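PDB 3HRS: metalloregulator ScaR from Streptococcus gordonii, which acts as a manganese-activated transcriptional repressor of the DtxR/MntR family, working as a homodimer that probably binds operator DNA. Local coordinates for residues L141-A146 against P204-I209; T177-G182 against S191-G196; I78-V83 against A121-G126; E5-C10 against M30-P35. All blocks are in the same frame, centred on the assembly; numbering follows the deposited sequence.

Interaction 1: residues L141-A146 against P204-I209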
loop_
_atom_site.group_PDB
_atom_site.type_symbol
_atom_site.label_atom_id
_atom_site.label_comp_id
_atom_site.label_asym_id
_atom_site.label_seq_id
_atom_site.Cartn_x
_atom_site.Cartn_y
_atom_site.Cartn_z
ATOM N N LEU A 141 11.084 27.787 12.030
ATOM C CA LEU A 141 11.012 28.543 13.287
ATOM C C LEU A 141 10.177 27.858 14.378
ATOM O O LEU A 141 8.945 27.792 14.304
ATOM C CB LEU A 141 10.527 29.972 13.024
ATOM C CG LEU A 141 10.563 31.022 14.149
ATOM C CD1 LEU A 141 9.190 31.255 14.776
ATOM C CD2 LEU A 141 11.593 30.688 15.218
ATOM N N THR A 142 10.869 27.351 15.397
ATOM C CA THR A 142 10.234 26.609 16.487
ATOM C C THR A 142 9.702 27.555 17.570
ATOM O O THR A 142 10.139 28.696 17.669
ATOM C CB THR A 142 11.196 25.542 17.090
ATOM O OG1 THR A 142 10.488 24.712 18.016
ATOM C CG2 THR A 142 12.339 26.188 17.820
ATOM N N LEU A 143 8.748 27.090 18.369
ATOM C CA LEU A 143 8.158 27.955 19.377
ATOM C C LEU A 143 9.235 28.419 20.353
ATOM O O LEU A 143 9.325 29.609 20.676
ATOM C CB LEU A 143 7.027 27.253 20.133
ATOM C CG LEU A 143 6.268 28.116 21.161
ATOM C CD1 LEU A 143 5.634 29.329 20.486
ATOM C CD2 LEU A 143 5.216 27.332 21.972
ATOM N N GLU A 144 10.057 27.489 20.820
ATOM C CA GLU A 144 11.058 27.845 21.814
ATOM C C GLU A 144 12.030 28.914 21.306
ATOM O O GLU A 144 12.434 29.800 22.068
ATOM C CB GLU A 144 11.817 26.619 22.326
ATOM C CG GLU A 144 13.126 26.339 21.616
ATOM C CD GLU A 144 14.023 25.427 22.428
ATOM O OE1 GLU A 144 14.540 24.433 21.868
ATOM O OE2 GLU A 144 14.196 25.696 23.635
ATOM N N GLU A 145 12.401 28.843 20.031
ATOM C CA GLU A 145 13.290 29.858 19.484
ATOM C C GLU A 145 12.509 30.979 18.796
ATOM O O GLU A 145 12.943 31.533 17.789
ATOM C CB GLU A 145 14.370 29.242 18.577
ATOM C CG GLU A 145 13.900 28.746 17.219
ATOM C CD GLU A 145 14.819 27.673 16.634
ATOM O OE1 GLU A 145 14.384 26.947 15.709
ATOM O OE2 GLU A 145 15.971 27.549 17.105
ATOM N N ALA A 146 11.357 31.319 19.368
ATOM C CA ALA A 146 10.541 32.412 18.858
ATOM C C ALA A 146 10.771 33.675 19.680
ATOM O O ALA A 146 10.472 33.709 20.880
ATOM C CB ALA A 146 9.070 32.028 18.868
ATOM N N PRO A 204 10.230 20.864 26.194
ATOM C CA PRO A 204 10.299 19.743 25.246
ATOM C C PRO A 204 9.179 19.752 24.196
ATOM O O PRO A 204 9.385 19.238 23.096
ATOM C CB PRO A 204 10.177 18.511 26.158
ATOM C CG PRO A 204 9.556 19.041 27.423
ATOM C CD PRO A 204 10.193 20.381 27.581
ATOM N N ILE A 205 8.025 20.330 24.530
ATOM C CA ILE A 205 6.926 20.449 23.579
ATOM C C ILE A 205 7.062 21.699 22.707
ATOM O O ILE A 205 6.847 21.644 21.501
ATOM C CB ILE A 205 5.554 20.482 24.286
ATOM C CG1 ILE A 205 5.216 19.123 24.900
ATOM C CG2 ILE A 205 4.469 20.899 23.328
ATOM C CD1 ILE A 205 5.738 18.936 26.323
ATOM N N ALA A 206 7.411 22.830 23.310
ATOM C CA ALA A 206 7.553 24.069 22.544
ATOM C C ALA A 206 8.597 23.888 21.453
ATOM O O ALA A 206 8.593 24.576 20.433
ATOM C CB ALA A 206 7.933 25.219 23.454
ATOM N N GLN A 207 9.482 22.936 21.698
ATOM C CA GLN A 207 10.602 22.620 20.839
ATOM C C GLN A 207 10.109 21.924 19.565
ATOM O O GLN A 207 10.788 21.919 18.532
ATOM C CB GLN A 207 11.503 21.678 21.628
ATOM C CG GLN A 207 12.924 21.516 21.143
ATOM C CD GLN A 207 13.619 20.370 21.866
ATOM O OE1 GLN A 207 14.839 20.222 21.796
ATOM N NE2 GLN A 207 12.833 19.549 22.568
ATOM N N GLN A 208 8.912 21.349 19.650
ATOM C CA GLN A 208 8.380 20.464 18.615
ATOM C C GLN A 208 7.265 21.091 17.791
ATOM O O GLN A 208 6.658 20.439 16.954
ATOM C CB GLN A 208 7.815 19.211 19.267
ATOM C CG GLN A 208 8.827 18.166 19.644
ATOM C CD GLN A 208 8.203 17.087 20.496
ATOM O OE1 GLN A 208 8.074 15.939 20.073
ATOM N NE2 GLN A 208 7.787 17.458 21.699
ATOM N N ILE A 209 6.980 22.352 18.056
ATOM C CA ILE A 209 5.882 23.046 17.424
ATOM C C ILE A 209 6.484 24.184 16.621
ATOM O O ILE A 209 7.342 24.926 17.119
ATOM C CB ILE A 209 4.979 23.612 18.508
ATOM C CG1 ILE A 209 4.072 22.518 19.041
ATOM C CG2 ILE A 209 4.180 24.793 18.006
ATOM C CD1 ILE A 209 3.594 22.832 20.430
#
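Leu143 carries the apolar half of this contact. Its CB faces the carbonyl of Ala206 and lies 4.3 Å from Ile209 CG2; CG, anti to the backbone N (chi1 -176°), passes near the Ala206 methyl group; and CD2 comes to rest against that methyl, 3.7 Å from Ala206 CB. The branched tip thereby enters the core, where it also meets Leu192 and Leu201. Backbone bonds fix the residue from which it springs. Leu143 N donates to Ile209 O over 2.9 Å, nearly along the C=O axis, and Glu144 N reaches Ala206 O from above the carbonyl plane at 3.3 Å. The two segments belong to the SH3-like FeoA domain at the C terminus: the type I turn Leu143–Ala146 precedes strand 150-157, while the short helix that holds Ala206 leads into the last strand at Ile209. Just before the turn, Thr142 OG1 is anti to its backbone N and sits among carbonyl oxygens of the other segment, 2.9 Å from Gln207 O and 3.1 Å from Ala206 O. Glu144 runs out alongside Gln207, both chains extended and pointing the same way, with carboxylate and amide planes turned 77° apart. Glu144 OE1 touches the aliphatic part of its neighbour, 3.4 Å from Gln207 CG, whereas OE2 is hydrogen-bonded to Gln203 NE2.

Interaction 2: residues T177-G182 against S191-G196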
loop_
_atom_site.group_PDB
_atom_site.type_symbol
_atom_site.label_atom_id
_atom_site.label_comp_id
_atom_site.label_asym_id
_atom_site.label_seq_id
_atom_site.Cartn_x
_atom_site.Cartn_y
_atom_site.Cartn_z
ATOM N N THR A 177 -4.655 29.880 14.823
ATOM C CA THR A 177 -3.841 31.030 15.165
ATOM C C THR A 177 -3.496 30.964 16.648
ATOM O O THR A 177 -4.233 30.389 17.453
ATOM C CB THR A 177 -4.545 32.359 14.827
ATOM O OG1 THR A 177 -5.407 32.174 13.694
ATOM C CG2 THR A 177 -3.513 33.443 14.520
ATOM N N ILE A 178 -2.370 31.565 17.002
ATOM C CA ILE A 178 -1.747 31.317 18.285
ATOM C C ILE A 178 -1.182 32.618 18.828
ATOM O O ILE A 178 -0.444 33.312 18.128
ATOM C CB ILE A 178 -0.625 30.257 18.121
ATOM C CG1 ILE A 178 -1.210 28.849 18.244
ATOM C CG2 ILE A 178 0.485 30.443 19.122
ATOM C CD1 ILE A 178 -2.180 28.708 19.395
ATOM N N ARG A 179 -1.554 32.966 20.061
ATOM C CA ARG A 179 -0.950 34.103 20.730
ATOM C C ARG A 179 0.150 33.627 21.672
ATOM O O ARG A 179 -0.125 32.968 22.678
ATOM C CB ARG A 179 -1.984 34.882 21.536
ATOM C CG ARG A 179 -3.028 35.665 20.744
ATOM C CD ARG A 179 -3.904 36.457 21.733
ATOM N NE ARG A 179 -5.024 37.158 21.107
ATOM C CZ ARG A 179 -6.087 37.605 21.771
ATOM N NH1 ARG A 179 -6.180 37.413 23.083
ATOM N NH2 ARG A 179 -7.063 38.237 21.127
ATOM N N PHE A 180 1.392 33.961 21.336
ATOM C CA PHE A 180 2.538 33.696 22.196
ATOM C C PHE A 180 2.629 34.777 23.262
ATOM O O PHE A 180 2.671 35.961 22.935
ATOM C CB PHE A 180 3.820 33.714 21.367
ATOM C CG PHE A 180 5.050 33.298 22.130
ATOM C CD1 PHE A 180 4.973 32.367 23.155
ATOM C CD2 PHE A 180 6.292 33.808 21.792
ATOM C CE1 PHE A 180 6.110 31.968 23.841
ATOM C CE2 PHE A 180 7.435 33.414 22.477
ATOM C CZ PHE A 180 7.343 32.494 23.499
ATOM N N LEU A 181 2.661 34.381 24.533
ATOM C CA LEU A 181 2.789 35.352 25.623
ATOM C C LEU A 181 4.204 35.373 26.186
ATOM O O LEU A 181 4.447 35.956 27.233
ATOM C CB LEU A 181 1.789 35.053 26.740
ATOM C CG LEU A 181 0.345 34.916 26.266
ATOM C CD1 LEU A 181 -0.536 34.345 27.366
ATOM C CD2 LEU A 181 -0.174 36.259 25.781
ATOM N N GLY A 182 5.129 34.721 25.489
ATOM C CA GLY A 182 6.526 34.722 25.882
ATOM C C GLY A 182 6.918 33.578 26.796
ATOM O O GLY A 182 6.076 32.910 27.398
ATOM N N SER A 191 3.655 30.431 27.333
ATOM C CA SER A 191 2.248 30.772 27.454
ATOM C C SER A 191 1.623 30.985 26.078
ATOM O O SER A 191 2.149 31.729 25.249
ATOM C CB SER A 191 2.087 32.023 28.322
ATOM O OG SER A 191 2.923 31.960 29.469
ATOM N N LEU A 192 0.503 30.320 25.831
ATOM C CA LEU A 192 -0.177 30.463 24.552
ATOM C C LEU A 192 -1.651 30.774 24.745
ATOM O O LEU A 192 -2.253 30.386 25.747
ATOM C CB LEU A 192 -0.021 29.193 23.699
ATOM C CG LEU A 192 1.384 28.912 23.162
ATOM C CD1 LEU A 192 1.473 27.546 22.494
ATOM C CD2 LEU A 192 1.820 30.007 22.211
ATOM N N GLU A 193 -2.223 31.462 23.761
ATOM C CA GLU A 193 -3.642 31.781 23.745
ATOM C C GLU A 193 -4.315 31.102 22.554
ATOM O O GLU A 193 -4.407 31.672 21.460
ATOM C CB GLU A 193 -3.830 33.297 23.669
ATOM C CG GLU A 193 -5.222 33.787 24.012
ATOM C CD GLU A 193 -5.435 33.882 25.499
ATOM O OE1 GLU A 193 -6.466 34.457 25.912
ATOM O OE2 GLU A 193 -4.569 33.384 26.255
ATOM N N VAL A 194 -4.776 29.877 22.775
ATOM C CA VAL A 194 -5.396 29.083 21.719
ATOM C C VAL A 194 -6.901 29.006 21.914
ATOM O O VAL A 194 -7.389 28.272 22.774
ATOM C CB VAL A 194 -4.812 27.653 21.658
ATOM C CG1 VAL A 194 -4.813 27.007 23.039
ATOM C CG2 VAL A 194 -5.588 26.803 20.669
ATOM N N ASP A 195 -7.631 29.764 21.104
ATOM C CA ASP A 195 -9.077 29.849 21.247
ATOM C C ASP A 195 -9.419 30.631 22.509
ATOM O O ASP A 195 -10.261 30.211 23.304
ATOM C CB ASP A 195 -9.710 28.452 21.299
ATOM C CG ASP A 195 -9.781 27.785 19.931
ATOM O OD1 ASP A 195 -10.148 28.472 18.948
ATOM O OD2 ASP A 195 -9.479 26.570 19.847
ATOM N N GLY A 196 -8.742 31.762 22.690
ATOM C CA GLY A 196 -8.976 32.630 23.830
ATOM C C GLY A 196 -8.702 31.970 25.168
ATOM O O GLY A 196 -8.806 32.611 26.216
#
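Strands 177-182 and 191-194 run antiparallel, their axes 4.6 Å apart at the closest point and their directions 154° apart. The firmest rungs are Leu181 N to Ser191 O, 2.8 Å and nearly straight at 168°, and Glu193 N to Arg179 O, also 2.8 Å, which arrives in the carbonyl plane on a lone pair. The reciprocal bonds, from Arg179 N to Glu193 O and from Ser191 N to Gly182 O, are weak. Phe180 and Leu192 form a non-hydrogen-bonded pair on the buried face, where Leu192 CD2 lies obliquely to the ring, 4.0 Å from Phe180 CD1. The same CD2 meets Ile178 CG2, and Ile178 CD1 abuts Val194 CB at 3.6 Å, so Ile178 bridges Leu192 and Val194, while Phe180 and Leu192 both pack on Leu143. On the other face Arg179 extends alongside Glu193, which bends at chi2 (81°). Guanidinium and carboxylate planes are almost parallel, yet Arg179 NH1 and Glu193 OE1 remain 4.1 Å apart, beyond a salt bridge; the pairing is mainly aliphatic, CD of the arginine lying against CB and CG of the glutamate. The pair is a beta hairpin within the antiparallel sheet of the SH3-like FeoA domain.

Interaction 3: residues I78-V83 against A121-G126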
loop_
_atom_site.group_PDB
_atom_site.type_symbol
_atom_site.label_atom_id
_atom_site.label_comp_id
_atom_site.label_asym_id
_atom_site.label_seq_id
_atom_site.Cartn_x
_atom_site.Cartn_y
_atom_site.Cartn_z
ATOM N N ILE A 78 2.353 9.223 1.639
ATOM C CA ILE A 78 1.443 8.247 2.223
ATOM C C ILE A 78 0.573 8.949 3.271
ATOM O O ILE A 78 -0.628 8.710 3.377
ATOM C CB ILE A 78 2.188 7.059 2.882
ATOM C CG1 ILE A 78 2.995 6.254 1.848
ATOM C CG2 ILE A 78 1.227 6.122 3.514
ATOM C CD1 ILE A 78 2.217 5.957 0.604
ATOM N N GLU A 79 1.174 9.825 4.057
ATOM C CA GLU A 79 0.390 10.535 5.056
ATOM C C GLU A 79 -0.738 11.264 4.346
ATOM O O GLU A 79 -1.895 11.009 4.639
ATOM C CB GLU A 79 1.245 11.510 5.848
ATOM C CG GLU A 79 0.456 12.372 6.802
ATOM C CD GLU A 79 0.411 11.795 8.191
ATOM O OE1 GLU A 79 -0.346 12.342 9.033
ATOM O OE2 GLU A 79 1.146 10.804 8.436
ATOM N N VAL A 80 -0.387 12.155 3.410
ATOM C CA VAL A 80 -1.360 12.897 2.613
ATOM C C VAL A 80 -2.388 11.987 1.958
ATOM O O VAL A 80 -3.554 12.313 1.932
ATOM C CB VAL A 80 -0.714 13.673 1.471
ATOM C CG1 VAL A 80 -1.798 14.157 0.462
ATOM C CG2 VAL A 80 0.084 14.842 2.015
ATOM N N PHE A 81 -1.972 10.855 1.411
ATOM C CA PHE A 81 -2.953 9.977 0.784
ATOM C C PHE A 81 -3.940 9.435 1.823
ATOM O O PHE A 81 -5.130 9.505 1.625
ATOM C CB PHE A 81 -2.289 8.837 -0.014
ATOM C CG PHE A 81 -3.257 7.783 -0.513
ATOM C CD1 PHE A 81 -4.063 8.023 -1.616
ATOM C CD2 PHE A 81 -3.337 6.537 0.110
ATOM C CE1 PHE A 81 -4.939 7.032 -2.094
ATOM C CE2 PHE A 81 -4.203 5.536 -0.364
ATOM C CZ PHE A 81 -5.004 5.781 -1.462
ATOM N N LEU A 82 -3.436 8.902 2.928
ATOM C CA LEU A 82 -4.288 8.251 3.910
ATOM C C LEU A 82 -5.335 9.171 4.503
ATOM O O LEU A 82 -6.512 8.784 4.636
ATOM C CB LEU A 82 -3.467 7.613 5.025
ATOM C CG LEU A 82 -2.623 6.459 4.474
ATOM C CD1 LEU A 82 -2.050 5.639 5.611
ATOM C CD2 LEU A 82 -3.470 5.597 3.531
ATOM N N VAL A 83 -4.930 10.386 4.863
ATOM C CA VAL A 83 -5.890 11.262 5.513
ATOM C C VAL A 83 -6.829 11.951 4.533
ATOM O O VAL A 83 -8.037 11.960 4.755
ATOM C CB VAL A 83 -5.265 12.235 6.547
ATOM C CG1 VAL A 83 -3.764 12.182 6.507
ATOM C CG2 VAL A 83 -5.794 13.657 6.357
ATOM N N ALA A 121 3.258 19.810 0.652
ATOM C CA ALA A 121 3.258 19.649 2.102
ATOM C C ALA A 121 2.234 18.631 2.594
ATOM O O ALA A 121 1.131 18.568 2.050
ATOM C CB ALA A 121 2.998 20.986 2.754
ATOM N N CYS A 122 2.598 17.839 3.613
ATOM C CA CYS A 122 1.651 16.909 4.239
ATOM C C CYS A 122 0.767 17.666 5.257
ATOM O O CYS A 122 1.055 18.820 5.606
ATOM C CB CYS A 122 2.368 15.757 4.931
ATOM S SG CYS A 122 3.358 16.226 6.365
ATOM N N PRO A 123 -0.308 17.022 5.748
ATOM C CA PRO A 123 -1.243 17.774 6.605
ATOM C C PRO A 123 -0.618 18.375 7.880
ATOM O O PRO A 123 -1.226 19.274 8.453
ATOM C CB PRO A 123 -2.328 16.740 6.965
ATOM C CG PRO A 123 -2.145 15.614 5.968
ATOM C CD PRO A 123 -0.673 15.599 5.650
ATOM N N HIS A 124 0.555 17.926 8.320
ATOM C CA HIS A 124 1.143 18.549 9.507
ATOM C C HIS A 124 2.150 19.636 9.206
ATOM O O HIS A 124 2.913 20.027 10.091
ATOM C CB HIS A 124 1.769 17.521 10.426
ATOM C CG HIS A 124 0.782 16.571 11.006
ATOM N ND1 HIS A 124 0.792 15.222 10.723
ATOM C CD2 HIS A 124 -0.262 16.776 11.844
ATOM C CE1 HIS A 124 -0.192 14.633 11.376
ATOM N NE2 HIS A 124 -0.843 15.553 12.067
ATOM N N GLY A 125 2.164 20.117 7.967
ATOM C CA GLY A 125 2.995 21.251 7.606
ATOM C C GLY A 125 4.402 20.861 7.186
ATOM O O GLY A 125 5.198 21.691 6.697
ATOM N N GLY A 126 4.719 19.588 7.397
ATOM C CA GLY A 126 5.953 19.041 6.878
ATOM C C GLY A 126 5.980 19.224 5.377
ATOM O O GLY A 126 4.988 18.927 4.662
#
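Glu79 and His124, two ligands of a zinc site that is empty in this chain, meet directly. Glu79 OE1 approaches the imidazole obliquely, 3.3 Å from His124 CE1 and 3.5 Å from His124 ND1, and the carboxylate and ring planes are 55° apart. Glu79 gets there with CG anti to the backbone N (chi1 174°) and a bend at chi2, which turns the carboxylate toward the loop. Asp159, a further ligand, contacts both side chains, coming within about 3 Å of His124 at the nearest side-chain atoms. Acidic groups this close would be expected to raise the proton affinity of the ring while no metal is bound. Cys122, the ligand at the start of the turn, carries its SG in the position between the backbone N and the carbonyl carbon.

Around these ligands lies an apolar layer. Pro123 is wedged against the helix: its CD lies 3.6 Å from Glu79 CG and 3.8 Å from Val80 CG2, and its CG meets Val83 CG1 tip to tip. Val80 CG2 also packs on Cys122, 3.8 Å from the cysteine CB. The loop's shape is set by a type I turn from Cys122 to Gly125, with Cys122 N hydrogen-bonded to Gly126 O at 2.8 Å, while the backbone of His124 pairs with Val157. Farther out, Phe81 on the same helix meets Phe81 of the second subunit. Helix 62-84 thus carries a metal ligand and reaches the dimer interface, in the metal-binding and dimerisation domain of a DtxR/MntR repressor.

Interaction 4: residues E5-C10 against M30-P35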
loop_
_atom_site.group_PDB
_atom_site.type_symbol
_atom_site.label_atom_id
_atom_site.label_comp_id
_atom_site.label_asym_id
_atom_site.label_seq_id
_atom_site.Cartn_x
_atom_site.Cartn_y
_atom_site.Cartn_z
ATOM N N GLU A 5 17.131 2.883 7.042
ATOM C CA GLU A 5 16.378 4.081 6.733
ATOM C C GLU A 5 15.882 4.726 8.026
ATOM O O GLU A 5 15.815 5.951 8.129
ATOM C CB GLU A 5 15.240 3.775 5.759
ATOM C CG GLU A 5 15.723 3.311 4.380
ATOM C CD GLU A 5 14.593 2.835 3.470
ATOM O OE1 GLU A 5 13.648 3.619 3.204
ATOM O OE2 GLU A 5 14.663 1.672 3.012
ATOM N N ASP A 6 15.574 3.903 9.027
ATOM C CA ASP A 6 15.068 4.412 10.303
ATOM C C ASP A 6 16.185 5.050 11.088
ATOM O O ASP A 6 15.962 5.915 11.919
ATOM C CB ASP A 6 14.464 3.296 11.143
ATOM C CG ASP A 6 13.271 2.667 10.494
ATOM O OD1 ASP A 6 13.087 1.448 10.688
ATOM O OD2 ASP A 6 12.525 3.384 9.791
ATOM N N TYR A 7 17.399 4.603 10.835
ATOM C CA TYR A 7 18.538 5.197 11.495
ATOM C C TYR A 7 18.840 6.563 10.884
ATOM O O TYR A 7 19.038 7.536 11.604
ATOM C CB TYR A 7 19.746 4.271 11.382
ATOM C CG TYR A 7 19.837 3.224 12.465
ATOM C CD1 TYR A 7 19.276 1.973 12.295
ATOM C CD2 TYR A 7 20.509 3.485 13.646
ATOM C CE1 TYR A 7 19.371 1.010 13.287
ATOM C CE2 TYR A 7 20.610 2.536 14.637
ATOM C CZ TYR A 7 20.039 1.300 14.457
ATOM O OH TYR A 7 20.145 0.353 15.453
ATOM N N LEU A 8 18.876 6.628 9.555
ATOM C CA LEU A 8 19.213 7.863 8.854
ATOM C C LEU A 8 18.217 8.937 9.198
ATOM O O LEU A 8 18.601 10.096 9.345
ATOM C CB LEU A 8 19.230 7.689 7.332
ATOM C CG LEU A 8 20.586 7.580 6.631
ATOM C CD1 LEU A 8 20.409 8.021 5.197
ATOM C CD2 LEU A 8 21.665 8.421 7.312
ATOM N N LYS A 9 16.938 8.569 9.312
ATOM C CA LYS A 9 15.934 9.554 9.698
ATOM C C LYS A 9 16.364 10.109 11.053
ATOM O O LYS A 9 16.590 11.312 11.199
ATOM C CB LYS A 9 14.545 8.937 9.787
ATOM C CG LYS A 9 13.412 9.893 9.454
ATOM C CD LYS A 9 12.887 10.634 10.680
ATOM C CE LYS A 9 11.774 9.853 11.372
ATOM N NZ LYS A 9 10.425 9.967 10.721
ATOM N N CYS A 10 16.501 9.212 12.028
ATOM C CA CYS A 10 16.948 9.575 13.365
ATOM C C CYS A 10 18.164 10.519 13.331
ATOM O O CYS A 10 18.067 11.694 13.663
ATOM C CB CYS A 10 17.255 8.308 14.167
ATOM S SG CYS A 10 18.194 8.584 15.688
ATOM N N MET A 30 16.745 5.123 19.304
ATOM C CA MET A 30 16.362 3.961 18.512
ATOM C C MET A 30 15.889 2.802 19.382
ATOM O O MET A 30 15.278 1.850 18.887
ATOM C CB MET A 30 17.547 3.506 17.660
ATOM C CG MET A 30 18.094 4.572 16.727
ATOM S SD MET A 30 16.870 5.018 15.497
ATOM C CE MET A 30 16.479 3.396 14.852
ATOM N N GLN A 31 16.175 2.894 20.678
ATOM C CA GLN A 31 15.906 1.810 21.624
ATOM C C GLN A 31 16.553 0.514 21.144
ATOM O O GLN A 31 15.863 -0.479 20.903
ATOM C CB GLN A 31 14.402 1.609 21.818
ATOM C CG GLN A 31 14.018 1.105 23.203
ATOM C CD GLN A 31 13.847 2.232 24.215
ATOM O OE1 GLN A 31 13.895 3.413 23.864
ATOM N NE2 GLN A 31 13.640 1.869 25.479
ATOM N N VAL A 32 17.875 0.534 20.996
ATOM C CA VAL A 32 18.607 -0.657 20.571
ATOM C C VAL A 32 19.873 -0.949 21.382
ATOM O O VAL A 32 20.325 -0.137 22.194
ATOM C CB VAL A 32 18.969 -0.633 19.056
ATOM C CG1 VAL A 32 17.752 -0.957 18.199
ATOM C CG2 VAL A 32 19.572 0.700 18.665
ATOM N N SER A 33 20.422 -2.134 21.137
ATOM C CA SER A 33 21.646 -2.619 21.762
ATOM C C SER A 33 22.855 -1.893 21.179
ATOM O O SER A 33 23.020 -1.853 19.964
ATOM C CB SER A 33 21.754 -4.132 21.518
ATOM O OG SER A 33 23.098 -4.569 21.410
ATOM N N PRO A 34 23.704 -1.306 22.040
ATOM C CA PRO A 34 24.857 -0.537 21.558
ATOM C C PRO A 34 25.721 -1.264 20.517
ATOM O O PRO A 34 26.192 -0.597 19.595
ATOM C CB PRO A 34 25.640 -0.245 22.838
ATOM C CG PRO A 34 24.589 -0.169 23.875
ATOM C CD PRO A 34 23.591 -1.241 23.506
ATOM N N PRO A 35 25.931 -2.590 20.658
ATOM C CA PRO A 35 26.589 -3.341 19.580
ATOM C C PRO A 35 25.772 -3.369 18.285
ATOM O O PRO A 35 26.349 -3.599 17.220
ATOM C CB PRO A 35 26.712 -4.754 20.156
ATOM C CG PRO A 35 26.735 -4.564 21.613
ATOM C CD PRO A 35 25.826 -3.393 21.889
#
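The N-terminal DNA-binding domain is a winged helix-turn-helix, and this contact packs helix 4-13 against the end of helix 23-30 and the turn that follows it. Met30, the last residue of helix 23-30, does most of the touching. Its side chain folds back on itself, with CG anti to the carbonyl carbon and bends at chi2 (-65°) and chi3 (-53°), so that its terminal methyl is laid over Tyr7. Met30 CE stands almost exactly above the middle of the ring, 3.9 Å from the Tyr7 centroid and 4° off the normal, a CH-pi contact. The sulfur takes part as well: Met30 SD lies over the same face, 4.6 Å from the Tyr7 centroid, making this also a Met-aromatic pair. Nearer the backbone, Met30 CG is 3.9 Å from Tyr7 CE2. From the helix 4-13 side the sulfur is met by Cys10, whose CB is 3.6 Å from Met30 SD. Gln31 closes helix 23-30, the first of the helix-turn-helix, with positive phi in a Schellman motif, and Ser33 occupies the N-cap position of helix 34-46, probably the recognition helix as in relatives. Between them Val32 points back to helix 4-13, and its CG2 reaches the tyrosine tip to tip, 3.3 Å from Tyr7 OH. The tyrosine ring continues into the domain core, where it packs on Ile26, Met40, Met41 and Leu44.

How the interactions relate
From the N terminus, interaction 4 comes first, closing a short loop that ties helix 4-13 to the helix-turn-helix of the DNA-binding domain. Interaction 3 follows in series, joining the long helix 62-84 to the ligand-bearing loop at 121-126 after two intervening helices. Interaction 1 then spans most of the SH3-like domain, bringing its start against its last helical turn, and the hairpin of interaction 2 lies within that span. These two alone touch: Leu143 packs on both Phe180 and Leu192, giving them one core. Interactions 2 and 4 are farthest apart, with centres about 36 Å from each other on opposite sides of the chain's centre.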